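Local coordinates for protein reducing-end xylose-releasing exo-oligoxylanase Rex8A (Paenibacillus barcinonensis, PDB 6SUD) that hydrolyses xylooligosaccharides of three to six units from their reducing ends, releasing xylose in the breakdown of xylan, at residues A[238-243]-A[260-265]. The protein carries 1 engineered substitution. Numbering follows the deposited sequence.
With XYP (beta-D-xylopyranose), chain J; XYP (beta-D-xylopyranose), chain K.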
loop_
_atom_site.group_PDB
_atom_site.type_symbol
_atom_site.label_atom_id
_atom_site.label_comp_id
_atom_site.label_asym_id
_atom_site.label_seq_id
_atom_site.Cartn_x
_atom_site.Cartn_y
_atom_site.Cartn_z
ATOM N N GLY A 238 8.612 -14.306 -10.636
ATOM C CA GLY A 238 8.549 -13.135 -9.738
ATOM C C GLY A 238 7.206 -13.015 -9.027
ATOM O O GLY A 238 7.046 -12.037 -8.274
ATOM N N LEU A 239 6.283 -13.956 -9.259
ATOM C CA LEU A 239 4.930 -13.941 -8.646
ATOM C C LEU A 239 5.004 -14.441 -7.205
ATOM O O LEU A 239 5.812 -15.336 -6.913
ATOM C CB LEU A 239 3.970 -14.851 -9.412
ATOM C CG LEU A 239 3.814 -14.592 -10.907
ATOM C CD1 LEU A 239 2.913 -15.640 -11.505
ATOM C CD2 LEU A 239 3.275 -13.200 -11.190
ATOM N N SER A 240 4.063 -13.975 -6.399
ATOM C CA SER A 240 3.971 -14.255 -4.952
ATOM C C SER A 240 2.545 -14.658 -4.618
ATOM O O SER A 240 1.597 -14.306 -5.329
ATOM C CB SER A 240 4.390 -13.071 -4.174
ATOM O OG SER A 240 3.646 -11.929 -4.578
ATOM N N PRO A 241 2.367 -15.411 -3.519
ATOM C CA PRO A 241 1.038 -15.792 -3.055
ATOM C C PRO A 241 0.386 -14.661 -2.255
ATOM O O PRO A 241 1.104 -13.815 -1.739
ATOM C CB PRO A 241 1.350 -17.015 -2.197
ATOM C CG PRO A 241 2.691 -16.694 -1.582
ATOM C CD PRO A 241 3.439 -15.920 -2.649
ATOM N N GLU A 242 -0.949 -14.654 -2.188
ATOM C CA GLU A 242 -1.683 -13.648 -1.377
ATOM C C GLU A 242 -1.294 -13.841 0.094
ATOM O O GLU A 242 -0.899 -12.850 0.716
ATOM C CB GLU A 242 -3.181 -13.712 -1.648
ATOM C CG GLU A 242 -3.525 -13.163 -3.020
ATOM C CD GLU A 242 -5.005 -13.075 -3.315
ATOM O OE1 GLU A 242 -5.642 -14.156 -3.483
ATOM O OE2 GLU A 242 -5.520 -11.927 -3.355
ATOM N N TYR A 243 -1.388 -15.066 0.624
ATOM C CA TYR A 243 -0.961 -15.370 2.020
ATOM C C TYR A 243 0.217 -16.332 1.971
ATOM O O TYR A 243 0.212 -17.279 1.178
ATOM C CB TYR A 243 -2.048 -16.040 2.863
ATOM C CG TYR A 243 -3.357 -15.303 3.016
ATOM C CD1 TYR A 243 -3.508 -13.959 2.702
ATOM C CD2 TYR A 243 -4.465 -15.967 3.519
ATOM C CE1 TYR A 243 -4.731 -13.309 2.844
ATOM C CE2 TYR A 243 -5.687 -15.336 3.674
ATOM C CZ TYR A 243 -5.826 -14.002 3.339
ATOM O OH TYR A 243 -7.040 -13.392 3.498
ATOM N N ARG A 260 -3.415 -19.042 -2.006
ATOM C CA ARG A 260 -2.095 -19.628 -2.363
ATOM C C ARG A 260 -1.567 -19.059 -3.674
ATOM O O ARG A 260 -0.396 -19.310 -3.988
ATOM C CB ARG A 260 -2.226 -21.143 -2.480
ATOM C CG ARG A 260 -2.488 -21.811 -1.140
ATOM C CD ARG A 260 -2.587 -23.319 -1.265
ATOM N NE ARG A 260 -3.698 -23.641 -2.151
ATOM C CZ ARG A 260 -4.016 -24.859 -2.581
ATOM N NH1 ARG A 260 -3.299 -25.911 -2.220
ATOM N NH2 ARG A 260 -5.047 -25.017 -3.392
ATOM N N HIS A 261 -2.408 -18.344 -4.422
ATOM C CA HIS A 261 -2.138 -17.998 -5.837
ATOM C C HIS A 261 -1.886 -16.506 -6.005
ATOM O O HIS A 261 -2.060 -15.743 -5.031
ATOM C CB HIS A 261 -3.289 -18.480 -6.709
ATOM C CG HIS A 261 -3.613 -19.906 -6.446
ATOM N ND1 HIS A 261 -2.704 -20.922 -6.692
ATOM C CD2 HIS A 261 -4.718 -20.491 -5.938
ATOM C CE1 HIS A 261 -3.246 -22.079 -6.358
ATOM N NE2 HIS A 261 -4.486 -21.842 -5.904
ATOM N N PHE A 262 -1.504 -16.119 -7.227
ATOM C CA PHE A 262 -1.248 -14.709 -7.599
ATOM C C PHE A 262 -2.572 -14.069 -8.019
ATOM O O PHE A 262 -3.078 -14.359 -9.121
ATOM C CB PHE A 262 -0.175 -14.619 -8.683
ATOM C CG PHE A 262 0.257 -13.205 -8.969
ATOM C CD1 PHE A 262 1.136 -12.542 -8.123
ATOM C CD2 PHE A 262 -0.235 -12.525 -10.064
ATOM C CE1 PHE A 262 1.537 -11.237 -8.391
ATOM C CE2 PHE A 262 0.142 -11.220 -10.319
ATOM C CZ PHE A 262 1.030 -10.573 -9.485
ATOM N N TYR A 263 -3.114 -13.245 -7.124
ATOM C CA TYR A 263 -4.400 -12.514 -7.247
ATOM C C TYR A 263 -4.255 -11.181 -6.495
ATOM O O TYR A 263 -3.162 -10.866 -6.022
ATOM C CB TYR A 263 -5.546 -13.371 -6.707
ATOM C CG TYR A 263 -6.900 -13.141 -7.339
ATOM C CD1 TYR A 263 -7.089 -13.307 -8.702
ATOM C CD2 TYR A 263 -7.999 -12.796 -6.565
ATOM C CE1 TYR A 263 -8.335 -13.119 -9.284
ATOM C CE2 TYR A 263 -9.251 -12.604 -7.132
ATOM C CZ TYR A 263 -9.418 -12.768 -8.494
ATOM O OH TYR A 263 -10.657 -12.572 -9.033
ATOM N N SER A 264 -5.361 -10.450 -6.352
ATOM C CA SER A 264 -5.466 -9.009 -5.975
ATOM C C SER A 264 -4.437 -8.544 -4.929
ATOM O O SER A 264 -3.766 -7.550 -5.202
ATOM C CB SER A 264 -6.852 -8.725 -5.498
ATOM O OG SER A 264 -7.791 -9.155 -6.466
ATOM N N ASP A 265 -4.324 -9.188 -3.764
ATOM C CA ASP A 265 -3.391 -8.710 -2.701
ATOM C C ASP A 265 -1.960 -8.653 -3.258
ATOM O O ASP A 265 -1.272 -7.596 -3.104
ATOM C CB ASP A 265 -3.415 -9.606 -1.458
ATOM C CG ASP A 265 -4.481 -9.259 -0.436
ATOM O OD1 ASP A 265 -5.577 -8.819 -0.839
ATOM O OD2 ASP A 265 -4.208 -9.458 0.761
HETATM O O1 XYP J . -11.581 -6.528 -4.527
HETATM C C1 XYP J . -10.423 -6.208 -3.746
HETATM C C2 XYP J . -10.897 -5.508 -2.474
HETATM C C3 XYP J . -9.681 -5.123 -1.676
HETATM C C4 XYP J . -8.895 -6.363 -1.313
HETATM C C5 XYP J . -8.552 -7.166 -2.560
HETATM O O2 XYP J . -11.670 -4.316 -2.717
HETATM O O3 XYP J . -10.091 -4.436 -0.494
HETATM O O4 XYP J . -7.722 -5.916 -0.625
HETATM O O5 XYP J . -9.721 -7.409 -3.363
HETATM O O1 XYP K . -10.045 -7.277 1.540
HETATM C C1 XYP K . -9.032 -6.772 2.438
HETATM C C2 XYP K . -7.654 -6.616 1.789
HETATM C C3 XYP K . -6.593 -6.201 2.801
HETATM C C4 XYP K . -7.242 -5.372 3.904
HETATM C C5 XYP K . -8.432 -4.615 3.325
HETATM O O2 XYP K . -7.257 -7.811 1.105
HETATM O O3 XYP K . -5.567 -5.490 2.089
HETATM O O4 XYP K . -7.688 -6.245 4.945
HETATM O O5 XYP K . -9.471 -5.492 2.893
HETATM O O HOH W 1 -5.175 -17.014 -4.415
#
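The backbones of 238-243 and 260-265 come closest at P241 and H261, CA atoms 4.8 Å apart, and the N-H of E242 bonds to O of H261 at 3.2 Å. E242 then reaches along the second segment. Its CG lies beside its own backbone N (chi1 -72°) and the chain runs on extended, which brings the carboxylate against CB of Y263. OE2 accepts the N-H of D265 at 3.0 Å, nearly straight at 164°, through its anti lone pair. OE1 is hydrogen-bonded to a water that accepts the N-H of H261. OE2 also stands 4.0 Å from OD1 of D265. An alanine in place of E242 would probably leave the N-H of D265 without its acceptor, cost the water one of its partners, and leave D265 less firmly placed. At the other end, CD2 of L239 sits squarely over the F262 ring, 3.5 Å from its centroid. Helix 285-297 packs against both residues. OD1 of D265 accepts a hydrogen bond from O2 of the chain K xylose at 2.8 Å. The contact ties together two parts of the loop before helix 268-280, and the second carries D265, the inferred proton acceptor of this family 8 glycosidase, its side chain about 6 Å from that of E70, the inferred proton donor.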